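PDB 3KZW: cytosol aminopeptidase from Staphylococcus aureus subsp. aureus, which catalyses, as a probably manganese-dependent leucyl aminopeptidase of the cytosol, the removal of N-terminal residues from peptides. Local coordinates for residues 43-47 and 73-77; 261-266 and 332-336; 440-444 and 463-468. One frame throughout, in Å; residues are numbered along the deposited sequence.

In the fold
The three contacts span two lobes of one subunit. Contact 1 lies in the N-terminal domain, while contacts 2 and 3 share the catalytic domain, their centres about 24 Å apart against about 50 Å or more to contact 1. Contact 2 is the buried core case: two neighbouring strands paired by regular backbone bonds, with apolar side chains on both faces. Contact 3, also buried, joins two helices further from the chain's centre through a phenylalanine ring, a serine and a glutamate that reaches a neighbouring subunit. Contact 1 is only partly buried; there a loop lies against a strand end by van der Waals packing. Helix 368-380 touches both catalytic-domain contacts.

Contact 1: residues 43-47 and 73-77; sequences GIPEH and IIGSK
Ile44 holds CG2 anti to its backbone N, with CG1 beside that N (chi1 -58°), whereas Ile74 places CG1 between its own N and carbonyl carbon (chi1 61°). These settings bring the two branched chains together at about a right angle, CD1 of Ile74 lying 4.0 Å from CG1 of Ile44. The other branch of Ile44 serves a different neighbour: its CG2 rests 3.4 Å from the carbonyl O of Gly75. One residue on, Ser76 packs through its carbon atoms, with CB 3.3 Å from Pro45 O and CA 3.5 Å from Ile44 O in a CA-H...O contact. Its hydroxyl approaches the backbone of Glu46, the residue after Pro45, with Ser76 OG 3.6 Å from Glu46 CA. Between the two segments the contact is packing and a CA-H...O approach, and conventional hydrogen bonding runs through a third party: the backbones of both Glu46 and Ser76 bond to Gly101, at the end of strand 91-101. Helix 62-70 adds Leu68 against Ile74 and Lys69 against Ile44. The result is the end of an inner strand, 39-45, overlaid by the segment that leads from helix 62-70 toward edge strand 81-88, within a mixed six-stranded sheet consistent with the macro-domain-like fold of this family's N-terminal domain.

Contact 2: residues 261-266 and 332-336; sequences PRLVTI and VLACA
Arg262 and Val264 pair with Cys335 and Leu333 as the hydrogen-bonded pairs of two antiparallel strands, whose axes approach to 4.8 Å at 166° between their directions. This is one of the antiparallel pairings in the mixed central sheet of the alpha/beta catalytic domain; on its other side strand 328-338 runs parallel to 278-285. Four backbone bonds join the segments, among them Arg262 N to Cys335 O at 2.8 Å and Leu333 N to Val264 O at 2.9 Å. The non-hydrogen-bonded pairs Leu263 with Ala334 and Thr265 with Val332 alternate with them and turn their side chains to the opposite face.

On the face of Val264 and Leu333, the two CB atoms stand 4.0 Å apart. Leu333 CG is anti to its carbonyl carbon and beside the backbone N (chi1 -46°), and its CD1 meets CD1 of Ile266 at 3.8 Å. Helix 216-226 packs over this side through Ala220 and Ile223, and helix 308-322 adds Val313 and Val314 against Leu333. Across the sheet, Leu263 CD1 reaches Val332 CG1 at 3.9 Å beneath Tyr378 of helix 368-380, so helices pack against both faces of the pair. Just before the strand begins, Pro261 CB lies 3.9 Å from Ala336 CB. The Arg262 side chain leads away from the second strand, and its NH1 folds back to bond Pro261 O at 3.1 Å, standing above the carbonyl plane while the oxygen stays close to the guanidinium plane.

Contact 3: residues 440-444 and 463-468; sequences ERASI and LFAASF
The Phe464 ring meets Ile444 over one face and Ser443 at its edge. CG2 of Ile444 stands 3.8 Å from the centroid of that ring, 16° off its normal, a CH-pi contact slightly displaced toward the rim. At the edge, Ser443 O lies in the ring plane, 3.4 Å from Phe464 CE2, with Ser443 OG near the plane beside CD2. The same Ile444 methyl also borders the edge of the Phe468 ring, so one methyl touches two aromatic side chains that are one helical turn apart.

Both phenylalanines belong to helix 461-470, and the contact is a helix-helix packing: the short helix 438-443 and the Ile444 that follows rest against this longer one within the catalytic domain. Phe464 and Phe468 also touch Arg369 of helix 368-380, the arginine of the family's NTDAEGRL signature, while Ile444 continues by a backbone bond to Val453.

Ser467 carries its OG anti to the backbone N (chi1 -179°), pointing it to Glu440 O at 3.0 Å in a weak hydrogen bond. Beside it, CB of Glu440 packs on Ser467 CB at 3.7 Å. The glutamate then bends at its second torsion (75°) and crosses Leu463, its CG 3.6 Å from Leu463 CB. Beyond this apolar stem the carboxylate is held at both oxygens, OE1 by Thr437 OG1 and OE2 in a salt bridge with Lys405 of a neighbouring subunit, whose Leu401 packs on Leu463.

Contact 1: residues 43-47 and 73-77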
# COMPACT_ATOMS: atom_id res chain seq x y z
N GLY A 43 54.56 -4.05 -6.04
CA GLY A 43 53.57 -4.92 -5.40
C GLY A 43 54.18 -5.66 -4.23
O GLY A 43 55.29 -6.18 -4.33
N ILE A 44 53.45 -5.72 -3.12
CA ILE A 44 53.97 -6.35 -1.90
C ILE A 44 53.14 -7.56 -1.47
O ILE A 44 51.95 -7.43 -1.15
CB ILE A 44 54.09 -5.32 -0.73
CG1 ILE A 44 55.01 -4.15 -1.10
CG2 ILE A 44 54.55 -6.01 0.56
CD1 ILE A 44 56.45 -4.52 -1.47
N PRO A 45 53.76 -8.76 -1.48
CA PRO A 45 53.12 -9.99 -1.04
C PRO A 45 53.30 -10.24 0.46
O PRO A 45 54.05 -9.52 1.12
CB PRO A 45 53.87 -11.06 -1.83
CG PRO A 45 55.24 -10.51 -1.98
CD PRO A 45 55.12 -9.00 -2.01
N GLU A 46 52.62 -11.26 0.98
CA GLU A 46 52.68 -11.62 2.39
C GLU A 46 54.08 -12.07 2.81
O GLU A 46 54.54 -11.76 3.91
CB GLU A 46 51.65 -12.71 2.70
CG GLU A 46 51.39 -12.93 4.19
CD GLU A 46 50.14 -13.77 4.43
OE1 GLU A 46 49.03 -13.30 4.09
OE2 GLU A 46 50.28 -14.89 4.96
N HIS A 47 54.75 -12.80 1.92
CA HIS A 47 56.13 -13.22 2.13
C HIS A 47 56.98 -12.77 0.95
O HIS A 47 56.79 -13.23 -0.17
CB HIS A 47 56.22 -14.74 2.31
CG HIS A 47 55.37 -15.27 3.42
ND1 HIS A 47 55.71 -15.17 4.74
CD2 HIS A 47 54.18 -15.91 3.40
CE1 HIS A 47 54.78 -15.72 5.49
NE2 HIS A 47 53.84 -16.18 4.70
N ILE A 73 54.88 0.36 7.79
CA ILE A 73 54.87 1.50 6.87
C ILE A 73 54.29 1.06 5.52
O ILE A 73 53.57 1.81 4.86
CB ILE A 73 56.28 2.13 6.74
CG1 ILE A 73 56.70 2.76 8.07
CG2 ILE A 73 56.31 3.19 5.64
CD1 ILE A 73 58.19 3.06 8.20
N ILE A 74 54.62 -0.16 5.11
CA ILE A 74 53.96 -0.82 3.99
C ILE A 74 53.40 -2.18 4.44
O ILE A 74 53.77 -2.69 5.50
CB ILE A 74 54.89 -0.98 2.75
CG1 ILE A 74 56.12 -1.83 3.09
CG2 ILE A 74 55.27 0.40 2.19
CD1 ILE A 74 56.89 -2.34 1.87
N GLY A 75 52.51 -2.75 3.63
CA GLY A 75 51.87 -4.02 3.96
C GLY A 75 51.45 -4.83 2.75
O GLY A 75 51.68 -4.44 1.61
N SER A 76 50.80 -5.97 3.02
CA SER A 76 50.49 -6.93 1.97
C SER A 76 48.99 -7.16 1.75
O SER A 76 48.61 -7.89 0.83
CB SER A 76 51.17 -8.26 2.27
OG SER A 76 50.71 -8.82 3.48
N LYS A 77 48.15 -6.55 2.58
CA LYS A 77 46.70 -6.73 2.47
C LYS A 77 46.23 -6.49 1.04
O LYS A 77 46.54 -5.45 0.45
CB LYS A 77 45.96 -5.82 3.46
CG LYS A 77 44.51 -6.20 3.72
CD LYS A 77 43.86 -5.24 4.71
CE LYS A 77 42.40 -5.59 4.98
NZ LYS A 77 41.51 -5.34 3.80

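Contact 2: residues 261-266 and 332-336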
# COMPACT_ATOMS: atom_id res chain seq x y z
N PRO A 261 10.70 3.46 -32.72
CA PRO A 261 11.66 2.36 -32.59
C PRO A 261 12.59 2.17 -33.79
O PRO A 261 12.31 2.67 -34.89
CB PRO A 261 10.76 1.13 -32.42
CG PRO A 261 9.45 1.52 -32.98
CD PRO A 261 9.31 2.97 -32.65
N ARG A 262 13.69 1.45 -33.56
CA ARG A 262 14.65 1.11 -34.60
C ARG A 262 15.11 -0.33 -34.42
O ARG A 262 15.11 -0.85 -33.29
CB ARG A 262 15.88 2.03 -34.53
CG ARG A 262 15.62 3.51 -34.82
CD ARG A 262 15.38 3.76 -36.30
NE ARG A 262 15.34 5.19 -36.60
CZ ARG A 262 14.24 5.95 -36.55
NH1 ARG A 262 13.08 5.42 -36.19
NH2 ARG A 262 14.31 7.23 -36.85
N LEU A 263 15.48 -0.98 -35.52
CA LEU A 263 16.16 -2.27 -35.45
C LEU A 263 17.55 -2.13 -36.05
O LEU A 263 17.70 -1.73 -37.21
CB LEU A 263 15.38 -3.37 -36.17
CG LEU A 263 15.92 -4.79 -35.94
CD1 LEU A 263 15.25 -5.44 -34.74
CD2 LEU A 263 15.74 -5.64 -37.17
N VAL A 264 18.57 -2.46 -35.26
CA VAL A 264 19.96 -2.34 -35.68
C VAL A 264 20.57 -3.72 -35.89
O VAL A 264 20.58 -4.55 -34.98
CB VAL A 264 20.80 -1.53 -34.66
CG1 VAL A 264 22.22 -1.31 -35.17
CG2 VAL A 264 20.14 -0.19 -34.37
N THR A 265 21.07 -3.96 -37.10
CA THR A 265 21.76 -5.20 -37.43
C THR A 265 23.25 -4.92 -37.56
O THR A 265 23.67 -4.04 -38.32
CB THR A 265 21.22 -5.84 -38.74
OG1 THR A 265 19.79 -5.87 -38.70
CG2 THR A 265 21.74 -7.25 -38.90
N ILE A 266 24.05 -5.68 -36.81
CA ILE A 266 25.50 -5.52 -36.80
C ILE A 266 26.15 -6.83 -37.23
O ILE A 266 25.99 -7.85 -36.56
CB ILE A 266 26.01 -5.13 -35.39
CG1 ILE A 266 25.34 -3.83 -34.92
CG2 ILE A 266 27.53 -4.97 -35.38
CD1 ILE A 266 25.46 -3.59 -33.42
N VAL A 332 21.78 -8.27 -33.26
CA VAL A 332 20.46 -7.68 -33.50
C VAL A 332 20.02 -6.90 -32.27
O VAL A 332 19.95 -7.45 -31.17
CB VAL A 332 19.39 -8.76 -33.86
CG1 VAL A 332 18.05 -8.10 -34.19
CG2 VAL A 332 19.87 -9.63 -35.02
N LEU A 333 19.73 -5.62 -32.47
CA LEU A 333 19.29 -4.74 -31.39
C LEU A 333 17.88 -4.23 -31.64
O LEU A 333 17.61 -3.60 -32.67
CB LEU A 333 20.27 -3.57 -31.21
CG LEU A 333 21.77 -3.87 -31.19
CD1 LEU A 333 22.55 -2.57 -31.13
CD2 LEU A 333 22.16 -4.79 -30.04
N ALA A 334 16.99 -4.51 -30.70
CA ALA A 334 15.62 -4.01 -30.75
C ALA A 334 15.52 -2.77 -29.88
O ALA A 334 15.50 -2.87 -28.65
CB ALA A 334 14.64 -5.07 -30.29
N CYS A 335 15.46 -1.60 -30.52
CA CYS A 335 15.47 -0.32 -29.82
C CYS A 335 14.11 0.36 -29.85
O CYS A 335 13.52 0.49 -30.92
CB CYS A 335 16.53 0.60 -30.42
SG CYS A 335 18.16 -0.15 -30.56
N ALA A 336 13.64 0.78 -28.68
CA ALA A 336 12.35 1.45 -28.54
C ALA A 336 12.30 2.24 -27.23
O ALA A 336 13.15 2.06 -26.36
CB ALA A 336 11.20 0.44 -28.58

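Contact 3: residues 440-444 and 463-468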
# COMPACT_ATOMS: atom_id res chain seq x y z
N GLU A 440 6.21 -23.62 -17.80
CA GLU A 440 6.43 -22.33 -18.45
C GLU A 440 6.15 -22.38 -19.95
O GLU A 440 5.61 -21.43 -20.51
CB GLU A 440 7.85 -21.82 -18.19
CG GLU A 440 8.07 -21.27 -16.80
CD GLU A 440 8.17 -22.35 -15.74
OE1 GLU A 440 8.67 -23.46 -16.04
OE2 GLU A 440 7.75 -22.09 -14.59
N ARG A 441 6.52 -23.49 -20.58
CA ARG A 441 6.24 -23.71 -22.00
C ARG A 441 4.74 -23.73 -22.30
O ARG A 441 4.32 -23.34 -23.39
CB ARG A 441 6.92 -24.99 -22.50
CG ARG A 441 8.25 -24.74 -23.19
CD ARG A 441 8.95 -26.02 -23.61
NE ARG A 441 9.93 -26.45 -22.61
CZ ARG A 441 9.84 -27.57 -21.89
NH1 ARG A 441 8.81 -28.39 -22.06
NH2 ARG A 441 10.78 -27.86 -21.01
N ALA A 442 3.96 -24.19 -21.33
CA ALA A 442 2.50 -24.23 -21.46
C ALA A 442 1.84 -22.90 -21.11
O ALA A 442 0.89 -22.49 -21.77
CB ALA A 442 1.93 -25.35 -20.61
N SER A 443 2.35 -22.23 -20.07
CA SER A 443 1.68 -21.04 -19.54
C SER A 443 1.81 -19.79 -20.41
O SER A 443 1.02 -18.86 -20.27
CB SER A 443 2.13 -20.76 -18.10
OG SER A 443 3.49 -20.38 -18.05
N ILE A 444 2.80 -19.77 -21.31
CA ILE A 444 2.93 -18.67 -22.27
C ILE A 444 1.82 -18.71 -23.31
O ILE A 444 1.61 -17.75 -24.05
CB ILE A 444 4.33 -18.61 -22.96
CG1 ILE A 444 4.62 -19.91 -23.73
CG2 ILE A 444 5.43 -18.30 -21.95
CD1 ILE A 444 5.73 -19.78 -24.76
N LEU A 463 11.14 -17.15 -15.06
CA LEU A 463 11.11 -18.37 -15.86
C LEU A 463 10.12 -18.23 -17.02
O LEU A 463 10.39 -18.68 -18.13
CB LEU A 463 10.75 -19.59 -15.00
CG LEU A 463 11.31 -19.80 -13.59
CD1 LEU A 463 10.81 -21.12 -13.04
CD2 LEU A 463 12.84 -19.75 -13.55
N PHE A 464 8.99 -17.59 -16.74
CA PHE A 464 7.98 -17.29 -17.75
C PHE A 464 8.55 -16.41 -18.87
O PHE A 464 8.40 -16.73 -20.05
CB PHE A 464 6.76 -16.61 -17.11
CG PHE A 464 5.64 -16.33 -18.08
CD1 PHE A 464 5.65 -15.20 -18.88
CD2 PHE A 464 4.57 -17.21 -18.18
CE1 PHE A 464 4.62 -14.95 -19.78
CE2 PHE A 464 3.53 -16.96 -19.07
CZ PHE A 464 3.56 -15.83 -19.87
N ALA A 465 9.20 -15.32 -18.48
CA ALA A 465 9.81 -14.40 -19.44
C ALA A 465 10.81 -15.11 -20.35
O ALA A 465 10.83 -14.88 -21.56
CB ALA A 465 10.48 -13.25 -18.71
N ALA A 466 11.63 -15.98 -19.76
CA ALA A 466 12.63 -16.75 -20.49
C ALA A 466 11.97 -17.69 -21.49
O ALA A 466 12.41 -17.81 -22.64
CB ALA A 466 13.51 -17.53 -19.53
N SER A 467 10.90 -18.35 -21.05
CA SER A 467 10.11 -19.24 -21.90
C SER A 467 9.51 -18.49 -23.08
O SER A 467 9.48 -19.01 -24.20
CB SER A 467 9.00 -19.90 -21.09
OG SER A 467 8.23 -20.78 -21.89
N PHE A 468 9.06 -17.27 -22.83
CA PHE A 468 8.47 -16.42 -23.87
C PHE A 468 9.49 -16.05 -24.94
O PHE A 468 9.22 -16.17 -26.13
CB PHE A 468 7.85 -15.17 -23.25
CG PHE A 468 7.03 -14.36 -24.22
CD1 PHE A 468 7.62 -13.37 -25.00
CD2 PHE A 468 5.66 -14.57 -24.34
CE1 PHE A 468 6.86 -12.62 -25.90
CE2 PHE A 468 4.89 -13.83 -25.22
CZ PHE A 468 5.49 -12.85 -26.01